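Local coordinates for protein N-acetylneuraminate epimerase (Escherichia coli, PDB 2UVK) that catalyses the conversion of the alpha anomer of N-acetylneuraminate (sialic acid) into the beta anomer, speeding its mutarotation, at residues B[108-113]-B[125-130]; B[164-169]-B[190-195]; B[207-212]-B[242-247]; B[213-218]-B[261-266]. All coordinates share one frame; numbering follows the deposited sequence.

Contact 1. Residues B[108-113]-B[125-130]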
loop_
_atom_site.group_PDB
_atom_site.type_symbol
_atom_site.label_atom_id
_atom_site.label_comp_id
_atom_site.label_asym_id
_atom_site.label_seq_id
_atom_site.Cartn_x
_atom_site.Cartn_y
_atom_site.Cartn_z
ATOM N N GLY B 108 -4.679 2.960 -2.592
ATOM C CA GLY B 108 -6.070 3.161 -2.848
ATOM C C GLY B 108 -6.622 4.101 -1.791
ATOM O O GLY B 108 -6.057 4.227 -0.696
HETATM N N MSE B 109 -7.725 4.767 -2.101
HETATM C CA MSE B 109 -8.311 5.784 -1.237
HETATM C C MSE B 109 -9.806 5.560 -1.076
HETATM O O MSE B 109 -10.601 5.949 -1.930
HETATM C CB MSE B 109 -8.027 7.153 -1.849
HETATM C CG MSE B 109 -6.558 7.478 -1.849
HETATM SE SE MSE B 109 -6.183 9.253 -2.627
HETATM C CE MSE B 109 -6.541 8.813 -4.500
ATOM N N ALA B 110 -10.187 4.888 0.008
ATOM C CA ALA B 110 -11.579 4.765 0.444
ATOM C C ALA B 110 -11.646 4.692 1.942
ATOM O O ALA B 110 -11.024 3.805 2.513
ATOM C CB ALA B 110 -12.274 3.528 -0.171
ATOM N N GLY B 111 -12.364 5.642 2.548
ATOM C CA GLY B 111 -12.311 5.828 3.986
ATOM C C GLY B 111 -11.200 6.771 4.407
ATOM O O GLY B 111 -11.008 7.022 5.595
ATOM N N HIS B 112 -10.463 7.273 3.435
ATOM C CA HIS B 112 -9.451 8.297 3.655
ATOM C C HIS B 112 -10.119 9.627 4.014
ATOM O O HIS B 112 -11.325 9.857 3.817
ATOM C CB HIS B 112 -8.591 8.454 2.411
ATOM C CG HIS B 112 -9.370 8.808 1.186
ATOM N ND1 HIS B 112 -10.439 8.055 0.735
ATOM C CD2 HIS B 112 -9.240 9.845 0.319
ATOM C CE1 HIS B 112 -10.940 8.629 -0.346
ATOM N NE2 HIS B 112 -10.220 9.704 -0.625
ATOM N N VAL B 113 -9.284 10.527 4.525
ATOM C CA VAL B 113 -9.670 11.924 4.647
ATOM C C VAL B 113 -8.832 12.743 3.668
ATOM O O VAL B 113 -7.817 12.274 3.153
ATOM C CB VAL B 113 -9.475 12.456 6.089
ATOM C CG1 VAL B 113 -10.417 11.734 7.055
ATOM C CG2 VAL B 113 -8.012 12.400 6.498
ATOM N N GLY B 125 -5.300 7.815 5.897
ATOM C CA GLY B 125 -6.377 6.876 6.202
ATOM C C GLY B 125 -6.855 6.093 4.998
ATOM O O GLY B 125 -6.399 6.280 3.875
ATOM N N GLY B 126 -7.801 5.221 5.274
ATOM C CA GLY B 126 -8.412 4.399 4.253
ATOM C C GLY B 126 -8.067 2.937 4.369
ATOM O O GLY B 126 -7.041 2.542 4.963
ATOM N N VAL B 127 -8.918 2.127 3.754
ATOM C CA VAL B 127 -8.704 0.686 3.725
ATOM C C VAL B 127 -7.503 0.337 2.839
ATOM O O VAL B 127 -7.026 1.158 2.042
ATOM C CB VAL B 127 -9.953 -0.024 3.181
ATOM C CG1 VAL B 127 -11.179 0.316 4.011
ATOM C CG2 VAL B 127 -10.164 0.273 1.667
ATOM N N ASN B 128 -7.045 -0.907 2.919
ATOM C CA ASN B 128 -6.008 -1.430 2.057
ATOM C C ASN B 128 -6.662 -1.921 0.765
ATOM O O ASN B 128 -7.608 -2.722 0.806
ATOM C CB ASN B 128 -5.287 -2.602 2.731
ATOM C CG ASN B 128 -4.264 -3.246 1.862
ATOM O OD1 ASN B 128 -4.570 -4.217 1.144
ATOM N ND2 ASN B 128 -3.019 -2.739 1.905
ATOM N N GLN B 129 -6.152 -1.475 -0.366
ATOM C CA GLN B 129 -6.833 -1.796 -1.624
ATOM C C GLN B 129 -6.847 -3.297 -1.888
ATOM O O GLN B 129 -7.864 -3.819 -2.349
ATOM C CB GLN B 129 -6.220 -1.046 -2.771
ATOM C CG GLN B 129 -4.937 -1.471 -3.229
ATOM C CD GLN B 129 -4.263 -0.419 -4.116
ATOM O OE1 GLN B 129 -4.944 0.456 -4.720
ATOM N NE2 GLN B 129 -2.921 -0.482 -4.189
ATOM N N ASN B 130 -5.729 -3.978 -1.658
ATOM C CA ASN B 130 -5.681 -5.412 -1.965
ATOM C C ASN B 130 -6.621 -6.233 -1.071
ATOM O O ASN B 130 -7.256 -7.187 -1.541
ATOM C CB ASN B 130 -4.252 -5.960 -1.888
ATOM C CG ASN B 130 -3.404 -5.557 -3.080
ATOM O OD1 ASN B 130 -3.933 -5.072 -4.068
ATOM N ND2 ASN B 130 -2.083 -5.767 -3.006
HETATM O O HOH W 1 -7.884 3.602 1.232
HETATM O O HOH W 2 -3.807 0.523 -0.626
HETATM O O HOH W 3 -5.306 6.176 1.366
#
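G108 lies opposite the first turn of helix 129-142, its CA 5.2 Å from that of Q129. Glycine suits the place, because a side chain would run into Q129 CB. Water 2 accepts from both G108 N and Q129 N, while the amide oxygen of Q129 bonds to N130 of the second subunit. G108 O and G125 O are joined by water 3, which donates to both. Selenomethionine M109 turns from the other segment and lays CB 3.4 Å above the centre of the H112 ring. V127 N donates to A110 O over 3.0 Å, nearly straight at 162°. Both V127 methyls come close to that oxygen, CG2 at 3.7 Å from A110 O. G111, with phi at 88°, adopts a backbone shape in which a CB would jam against the preceding carbonyl. H112 rests CB on G125 O at 3.4 Å; chi1 of 58° turns CG off the other segment, the ring lying under M109 CB. Its NE2 bonds to F71 O. A CB on G126 would press on A110 O. The G125-G126 pair at the end of strand 120-125 corresponds to the double glycine of a kelch motif, here in the third blade of a six-bladed beta-propeller.

Contact 2. Residues B[164-169]-B[190-195]; sequences YFFNKF and GTAGAA
F166 meets G190 and A192 where two loops of the six-bladed propeller come together: the one entering strand 169-174, third strand of its blade, and the one leading from that blade into strand 195-199 of the next. The F166 side chain lies about 4 Å from that of E209, the predicted proton acceptor, which places the contact beside the probable active site. A chi1 of -74° sets CG anti to the carbonyl carbon, and the ring beyond it comes up to residues 190-192. F166 CB lies 3.6 Å from G190 O, an oxygen near the ring plane at the edge. Further on, F166 CE2 approaches A192 CB obliquely at 3.7 Å; the small methyl lets the large ring come close. G190 has no room for a side chain, since a CB would collide with N167 O and K168 N. Its CA instead makes a CH...O contact with N167 O at 3.6 Å. K168 sets CB against G190 N, while NZ leads off to a salt bridge with E185 of the second subunit. N167 folds back on its own segment: OD1 accepts from F169 N in an Asx turn, the donor standing above the carbonyl plane. No direct hydrogen bond joins the two loops. Water 4 does so, donating to F166 O at 2.7 Å and accepting from G190 N at 2.8 Å. Polar backbone groups that lie too far apart to bond are thus matched through water, while the phenylalanine side of the seam is held by van der Waals contact.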
loop_
_atom_site.group_PDB
_atom_site.type_symbol
_atom_site.label_atom_id
_atom_site.label_comp_id
_atom_site.label_asym_id
_atom_site.label_seq_id
_atom_site.Cartn_x
_atom_site.Cartn_y
_atom_site.Cartn_z
ATOM N N TYR B 164 -5.059 -5.426 8.743
ATOM C CA TYR B 164 -5.866 -4.792 7.669
ATOM C C TYR B 164 -5.136 -3.672 6.957
ATOM O O TYR B 164 -5.602 -3.194 5.939
ATOM C CB TYR B 164 -7.189 -4.281 8.205
ATOM C CG TYR B 164 -8.078 -5.390 8.721
ATOM C CD1 TYR B 164 -8.963 -6.076 7.883
ATOM C CD2 TYR B 164 -7.980 -5.804 10.048
ATOM C CE1 TYR B 164 -9.769 -7.117 8.377
ATOM C CE2 TYR B 164 -8.773 -6.812 10.538
ATOM C CZ TYR B 164 -9.657 -7.469 9.709
ATOM O OH TYR B 164 -10.417 -8.506 10.242
ATOM N N PHE B 165 -3.987 -3.264 7.475
ATOM C CA PHE B 165 -3.133 -2.314 6.800
ATOM C C PHE B 165 -3.909 -1.078 6.386
ATOM O O PHE B 165 -3.717 -0.558 5.275
ATOM C CB PHE B 165 -2.398 -2.971 5.657
ATOM C CG PHE B 165 -1.389 -3.975 6.113
ATOM C CD1 PHE B 165 -0.077 -3.601 6.338
ATOM C CD2 PHE B 165 -1.744 -5.292 6.314
ATOM C CE1 PHE B 165 0.849 -4.531 6.769
ATOM C CE2 PHE B 165 -0.816 -6.218 6.750
ATOM C CZ PHE B 165 0.477 -5.835 6.962
ATOM N N PHE B 166 -4.765 -0.567 7.256
ATOM C CA PHE B 166 -5.338 0.769 7.020
ATOM C C PHE B 166 -4.183 1.789 6.897
ATOM O O PHE B 166 -3.140 1.638 7.542
ATOM C CB PHE B 166 -6.320 1.179 8.105
ATOM C CG PHE B 166 -7.654 0.479 8.064
ATOM C CD1 PHE B 166 -7.914 -0.589 7.208
ATOM C CD2 PHE B 166 -8.652 0.896 8.911
ATOM C CE1 PHE B 166 -9.168 -1.159 7.180
ATOM C CE2 PHE B 166 -9.903 0.307 8.884
ATOM C CZ PHE B 166 -10.151 -0.718 8.005
ATOM N N ASN B 167 -4.371 2.807 6.068
ATOM C CA ASN B 167 -3.261 3.649 5.635
ATOM C C ASN B 167 -2.878 4.674 6.693
ATOM O O ASN B 167 -3.652 5.606 6.968
ATOM C CB ASN B 167 -3.625 4.406 4.355
ATOM C CG ASN B 167 -2.443 5.129 3.756
ATOM O OD1 ASN B 167 -1.307 4.932 4.175
ATOM N ND2 ASN B 167 -2.702 5.951 2.716
ATOM N N LYS B 168 -1.695 4.484 7.284
ATOM C CA LYS B 168 -1.187 5.421 8.293
ATOM C C LYS B 168 -0.298 6.504 7.689
ATOM O O LYS B 168 0.091 7.440 8.397
ATOM C CB LYS B 168 -0.399 4.689 9.400
ATOM C CG LYS B 168 0.900 4.088 8.974
ATOM C CD LYS B 168 1.688 3.535 10.170
ATOM C CE LYS B 168 3.006 2.950 9.776
ATOM N NZ LYS B 168 3.819 2.654 11.027
ATOM N N PHE B 169 0.041 6.386 6.403
ATOM C CA PHE B 169 0.895 7.364 5.737
ATOM C C PHE B 169 0.126 8.631 5.444
ATOM O O PHE B 169 -1.084 8.614 5.264
ATOM C CB PHE B 169 1.483 6.813 4.454
ATOM C CG PHE B 169 2.443 5.696 4.671
ATOM C CD1 PHE B 169 3.752 5.962 5.026
ATOM C CD2 PHE B 169 2.049 4.377 4.528
ATOM C CE1 PHE B 169 4.653 4.949 5.209
ATOM C CE2 PHE B 169 2.943 3.360 4.714
ATOM C CZ PHE B 169 4.253 3.651 5.074
ATOM N N GLY B 190 -3.539 3.841 11.117
ATOM C CA GLY B 190 -4.505 4.491 10.233
ATOM C C GLY B 190 -5.921 4.059 10.549
ATOM O O GLY B 190 -6.125 3.057 11.214
ATOM N N THR B 191 -6.877 4.874 10.115
ATOM C CA THR B 191 -8.285 4.581 10.260
ATOM C C THR B 191 -8.984 4.753 8.906
ATOM O O THR B 191 -8.442 5.345 7.986
ATOM C CB THR B 191 -8.963 5.578 11.229
ATOM O OG1 THR B 191 -8.867 6.906 10.675
ATOM C CG2 THR B 191 -8.320 5.503 12.646
ATOM N N ALA B 192 -10.210 4.256 8.854
ATOM C CA ALA B 192 -11.097 4.466 7.715
ATOM C C ALA B 192 -12.361 5.145 8.255
ATOM O O ALA B 192 -12.968 4.670 9.192
ATOM C CB ALA B 192 -11.422 3.127 7.046
ATOM N N GLY B 193 -12.738 6.291 7.714
ATOM C CA GLY B 193 -13.919 6.987 8.178
ATOM C C GLY B 193 -13.732 7.937 9.351
ATOM O O GLY B 193 -14.696 8.301 10.018
ATOM N N ALA B 194 -12.498 8.378 9.576
ATOM C CA ALA B 194 -12.262 9.465 10.530
ATOM C C ALA B 194 -12.875 10.745 9.939
ATOM O O ALA B 194 -13.106 10.838 8.710
ATOM C CB ALA B 194 -10.780 9.653 10.807
ATOM N N ALA B 195 -13.180 11.691 10.818
ATOM C CA ALA B 195 -13.598 13.020 10.423
ATOM C C ALA B 195 -12.372 13.910 10.503
ATOM O O ALA B 195 -11.596 13.800 11.459
ATOM C CB ALA B 195 -14.696 13.526 11.323
HETATM O O HOH W 4 -2.512 1.363 10.193
HETATM O O HOH W 5 -5.380 7.529 9.169
#

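Contact 3. Residues B[207-212]-B[242-247]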
loop_
_atom_site.group_PDB
_atom_site.type_symbol
_atom_site.label_atom_id
_atom_site.label_comp_id
_atom_site.label_asym_id
_atom_site.label_seq_id
_atom_site.Cartn_x
_atom_site.Cartn_y
_atom_site.Cartn_z
ATOM N N ASN B 207 -11.745 9.979 15.487
ATOM C CA ASN B 207 -12.332 8.657 15.473
ATOM C C ASN B 207 -12.061 7.907 14.144
ATOM O O ASN B 207 -10.971 8.044 13.597
ATOM C CB ASN B 207 -13.833 8.718 15.818
ATOM C CG ASN B 207 -14.123 9.067 17.269
ATOM O OD1 ASN B 207 -13.312 9.701 17.998
ATOM N ND2 ASN B 207 -15.292 8.675 17.697
ATOM N N GLY B 208 -13.040 7.143 13.627
ATOM C CA GLY B 208 -12.805 6.270 12.480
ATOM C C GLY B 208 -12.725 4.798 12.830
ATOM O O GLY B 208 -12.551 4.422 14.011
ATOM N N GLU B 209 -12.814 3.950 11.817
ATOM C CA GLU B 209 -12.616 2.514 12.007
ATOM C C GLU B 209 -11.143 2.206 12.105
ATOM O O GLU B 209 -10.370 2.689 11.283
ATOM C CB GLU B 209 -13.172 1.710 10.831
ATOM C CG GLU B 209 -14.667 1.538 10.829
ATOM C CD GLU B 209 -15.109 0.437 9.850
ATOM O OE1 GLU B 209 -14.501 0.314 8.781
ATOM O OE2 GLU B 209 -16.003 -0.368 10.196
ATOM N N ALA B 210 -10.741 1.404 13.116
ATOM C CA ALA B 210 -9.394 0.824 13.170
ATOM C C ALA B 210 -9.270 -0.472 12.389
ATOM O O ALA B 210 -8.190 -0.862 12.000
ATOM C CB ALA B 210 -8.940 0.579 14.630
ATOM N N LYS B 211 -10.405 -1.137 12.162
ATOM C CA LYS B 211 -10.478 -2.313 11.299
ATOM C C LYS B 211 -11.952 -2.471 10.991
ATOM O O LYS B 211 -12.768 -1.829 11.627
ATOM C CB LYS B 211 -9.925 -3.566 11.983
ATOM C CG LYS B 211 -10.629 -3.988 13.282
ATOM C CD LYS B 211 -10.390 -5.481 13.594
ATOM C CE LYS B 211 -11.272 -6.370 12.731
ATOM N NZ LYS B 211 -11.079 -7.827 13.074
ATOM N N PRO B 212 -12.299 -3.323 10.016
ATOM C CA PRO B 212 -13.730 -3.519 9.762
ATOM C C PRO B 212 -14.500 -3.892 11.025
ATOM O O PRO B 212 -14.124 -4.862 11.690
ATOM C CB PRO B 212 -13.736 -4.600 8.694
ATOM C CG PRO B 212 -12.450 -4.402 7.973
ATOM C CD PRO B 212 -11.469 -4.084 9.074
ATOM N N GLY B 242 -16.137 4.840 20.114
ATOM C CA GLY B 242 -15.841 5.664 18.940
ATOM C C GLY B 242 -16.932 5.486 17.910
ATOM O O GLY B 242 -17.807 4.638 18.039
ATOM N N VAL B 243 -16.895 6.359 16.908
ATOM C CA VAL B 243 -17.764 6.245 15.737
ATOM C C VAL B 243 -16.914 6.299 14.481
ATOM O O VAL B 243 -15.722 6.589 14.515
ATOM C CB VAL B 243 -18.816 7.379 15.681
ATOM C CG1 VAL B 243 -19.751 7.299 16.884
ATOM C CG2 VAL B 243 -18.130 8.736 15.569
ATOM N N ALA B 244 -17.554 6.034 13.353
ATOM C CA ALA B 244 -16.979 6.353 12.067
ATOM C C ALA B 244 -18.035 7.112 11.246
ATOM O O ALA B 244 -19.228 7.032 11.522
ATOM C CB ALA B 244 -16.511 5.124 11.354
ATOM N N GLY B 245 -17.586 7.876 10.259
ATOM C CA GLY B 245 -18.506 8.656 9.457
ATOM C C GLY B 245 -19.149 9.815 10.189
ATOM O O GLY B 245 -20.220 10.281 9.811
ATOM N N GLY B 246 -18.499 10.298 11.253
ATOM C CA GLY B 246 -18.958 11.505 11.922
ATOM C C GLY B 246 -18.706 12.781 11.123
ATOM O O GLY B 246 -17.969 12.790 10.137
ATOM N N PHE B 247 -19.323 13.866 11.598
ATOM C CA PHE B 247 -19.229 15.200 11.000
ATOM C C PHE B 247 -18.360 16.110 11.852
ATOM O O PHE B 247 -18.354 16.005 13.088
ATOM C CB PHE B 247 -20.621 15.813 10.899
ATOM C CG PHE B 247 -21.575 15.007 10.067
ATOM C CD1 PHE B 247 -21.737 15.274 8.713
ATOM C CD2 PHE B 247 -22.333 14.001 10.648
ATOM C CE1 PHE B 247 -22.610 14.532 7.965
ATOM C CE2 PHE B 247 -23.188 13.252 9.874
ATOM C CZ PHE B 247 -23.340 13.544 8.549
#
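G208 and V243 form the tight part of this contact: G208 N donates to V243 O over 2.9 Å at 158°, the donor lying nearly along the C=O axis. The same oxygen is pressed by N207 CB, only 3.1 Å from V243 O. Beyond CB, the N207 amide lies beside the peptide joining G242 to V243, with CG placed anti to its own carbonyl carbon (chi1 -70°). An alanine here would probably open a gap beside the G242-V243 peptide where the amide lay, leaving V243 less firmly seated. N207 has a positive phi, which asparagine tolerates better than most residues, and at G208 a CB would jam against the preceding carbonyl oxygen. Following directly on strand 202-206, N207 and G208 occupy the place of the kelch double glycine in the fifth kelch repeat, with asparagine standing in for the first glycine.

Toward E209 the packing relaxes. A244 CB approaches E209 N to 3.9 Å and E209 CG to 4.1 Å, a light van der Waals touch; the short A244 side chain reaches no further than CG of E209. E209, the predicted proton acceptor, is partly exposed and extends beyond CG to R215, its salt-bridge partner, and to a bond from G213 N. Past it the chain turns a corner at A210, where A210 and K211 form a classic beta bulge opposite L214; in the other segment, partly exposed G245 and G246 lead toward strand 247-251.

Contact 4. Residues B[213-218]-B[261-266]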
loop_
_atom_site.group_PDB
_atom_site.type_symbol
_atom_site.label_atom_id
_atom_site.label_comp_id
_atom_site.label_asym_id
_atom_site.label_seq_id
_atom_site.Cartn_x
_atom_site.Cartn_y
_atom_site.Cartn_z
ATOM N N GLY B 213 -15.479 -3.060 11.395
ATOM C CA GLY B 213 -16.326 -3.269 12.574
ATOM C C GLY B 213 -15.824 -2.811 13.935
ATOM O O GLY B 213 -16.495 -3.007 14.961
ATOM N N LEU B 214 -14.649 -2.207 13.965
ATOM C CA LEU B 214 -14.094 -1.659 15.189
ATOM C C LEU B 214 -13.639 -0.236 14.974
ATOM O O LEU B 214 -12.792 0.018 14.115
ATOM C CB LEU B 214 -12.889 -2.477 15.602
ATOM C CG LEU B 214 -12.176 -1.985 16.861
ATOM C CD1 LEU B 214 -13.020 -2.214 18.145
ATOM C CD2 LEU B 214 -10.813 -2.645 16.952
ATOM N N ARG B 215 -14.190 0.673 15.757
ATOM C CA ARG B 215 -13.803 2.066 15.724
ATOM C C ARG B 215 -12.908 2.425 16.906
ATOM O O ARG B 215 -12.817 1.668 17.905
ATOM C CB ARG B 215 -15.039 2.926 15.732
ATOM C CG ARG B 215 -15.822 2.861 14.426
ATOM C CD ARG B 215 -17.238 2.474 14.655
ATOM N NE ARG B 215 -18.000 2.432 13.403
ATOM C CZ ARG B 215 -18.048 1.393 12.573
ATOM N NH1 ARG B 215 -17.341 0.288 12.794
ATOM N NH2 ARG B 215 -18.780 1.482 11.467
ATOM N N THR B 216 -12.275 3.578 16.777
ATOM C CA THR B 216 -11.445 4.188 17.810
ATOM C C THR B 216 -12.084 5.492 18.298
ATOM O O THR B 216 -12.744 6.185 17.514
ATOM C CB THR B 216 -10.028 4.472 17.299
ATOM O OG1 THR B 216 -9.231 5.014 18.361
ATOM C CG2 THR B 216 -10.041 5.462 16.162
ATOM N N ASP B 217 -11.936 5.813 19.597
ATOM C CA ASP B 217 -12.361 7.108 20.115
ATOM C C ASP B 217 -11.205 8.121 20.085
ATOM O O ASP B 217 -11.344 9.235 20.574
ATOM C CB ASP B 217 -12.948 6.976 21.531
ATOM C CG ASP B 217 -11.930 6.558 22.540
ATOM O OD1 ASP B 217 -10.844 6.112 22.133
ATOM O OD2 ASP B 217 -12.234 6.681 23.757
ATOM N N ALA B 218 -10.100 7.753 19.427
ATOM C CA ALA B 218 -8.938 8.618 19.357
ATOM C C ALA B 218 -9.212 9.915 18.602
ATOM O O ALA B 218 -10.083 9.976 17.696
ATOM C CB ALA B 218 -7.767 7.884 18.733
ATOM N N ALA B 261 -21.553 6.667 13.287
ATOM C CA ALA B 261 -22.192 5.391 13.580
ATOM C C ALA B 261 -21.177 4.389 14.101
ATOM O O ALA B 261 -19.978 4.510 13.865
ATOM C CB ALA B 261 -22.901 4.839 12.308
ATOM N N GLY B 262 -21.668 3.397 14.831
ATOM C CA GLY B 262 -20.794 2.401 15.434
ATOM C C GLY B 262 -21.556 1.240 16.047
ATOM O O GLY B 262 -22.767 1.168 15.943
ATOM N N PHE B 263 -20.803 0.347 16.682
ATOM C CA PHE B 263 -21.329 -0.858 17.290
ATOM C C PHE B 263 -20.986 -0.807 18.778
ATOM O O PHE B 263 -19.818 -0.950 19.167
ATOM C CB PHE B 263 -20.712 -2.070 16.615
ATOM C CG PHE B 263 -21.047 -2.188 15.150
ATOM C CD1 PHE B 263 -22.201 -2.832 14.733
ATOM C CD2 PHE B 263 -20.222 -1.632 14.193
ATOM C CE1 PHE B 263 -22.506 -2.943 13.396
ATOM C CE2 PHE B 263 -20.532 -1.729 12.852
ATOM C CZ PHE B 263 -21.671 -2.389 12.453
ATOM N N LYS B 264 -22.003 -0.585 19.599
ATOM C CA LYS B 264 -21.814 -0.376 21.030
ATOM C C LYS B 264 -21.293 -1.662 21.669
ATOM O O LYS B 264 -21.818 -2.738 21.409
ATOM C CB LYS B 264 -23.128 0.058 21.675
ATOM C CG LYS B 264 -22.982 0.691 23.040
ATOM N N GLY B 265 -20.228 -1.555 22.453
ATOM C CA GLY B 265 -19.610 -2.727 23.076
ATOM C C GLY B 265 -18.471 -3.369 22.301
ATOM O O GLY B 265 -17.788 -4.258 22.816
ATOM N N SER B 266 -18.230 -2.916 21.067
ATOM C CA SER B 266 -17.220 -3.538 20.228
ATOM C C SER B 266 -15.786 -3.358 20.761
ATOM O O SER B 266 -14.966 -4.254 20.605
ATOM C CB SER B 266 -17.340 -3.046 18.748
ATOM O OG SER B 266 -17.373 -1.637 18.659
HETATM O O HOH W 6 -17.487 -0.522 15.926
HETATM O O HOH W 7 -15.885 0.402 18.130
#
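R215 and A261 make the one direct hydrogen bond of this contact: R215 NE donates to A261 O at 2.9 Å, bent to 142° and with the donor tilted 27° from the carbonyl plane. The guanidinium also meets F263, whose ring stands edge-on over one of its faces, the planes 85° apart. F263 CD2 stands 3.7 Å above that face of the R215 guanidinium, offset toward the rim. The arginine chain bends at chi2, which places CD beside G262. The glycine keeps the passage clear, since a CB there would be tight against R215 CD. On the far end of the group, NH1 forms a salt bridge with OE2 of E209, the predicted proton acceptor. A leucine in place of R215 would probably leave the E209 carboxylate without this charged mate and strip A261 O of the NE donor.

Around this first shell, S266 and two waters tie the segments together. S266 OG donates to F263 O at 2.6 Å, in the carbonyl plane, and F263 O also takes S266 N, closing the type II turn. The hydroxyl in turn accepts from water 7, which receives R215 N at 2.9 Å, and from water 6, which gives its other proton to G213 O at 2.8 Å. A serine suits the place because its hydroxyl donates to F263 O while accepting from both waters.

Further out, L214 CD1 packs 3.7 Å from S266 O and its side chain touches R267 and Y270 of helix 266-271. Strand 214-215 pairs with 209-211 in a two-stranded hairpin, set against the end of blade strand 254-262.

The four contacts converge on E209 across neighbouring blades. Centres of contacts 1 and 2 are about 7 Å apart, joined by probable hydrogen bonds such as G126 N to T191 O at 2.8 Å; both touch the second subunit. Contact 2 meets contact 3, centres about 9 Å apart, through a probable hydrogen bond from E209 N to A192 O at 2.7 Å, which would tether the backbone of the predicted proton acceptor. Contacts 3 and 4, centres about 7 Å apart, interleave and share a hairpin. Contacts 1 and 4, centres about 18 Å apart, do not touch, yet the V127 and R215 side chains come within about 6 and 3 Å of that of E209.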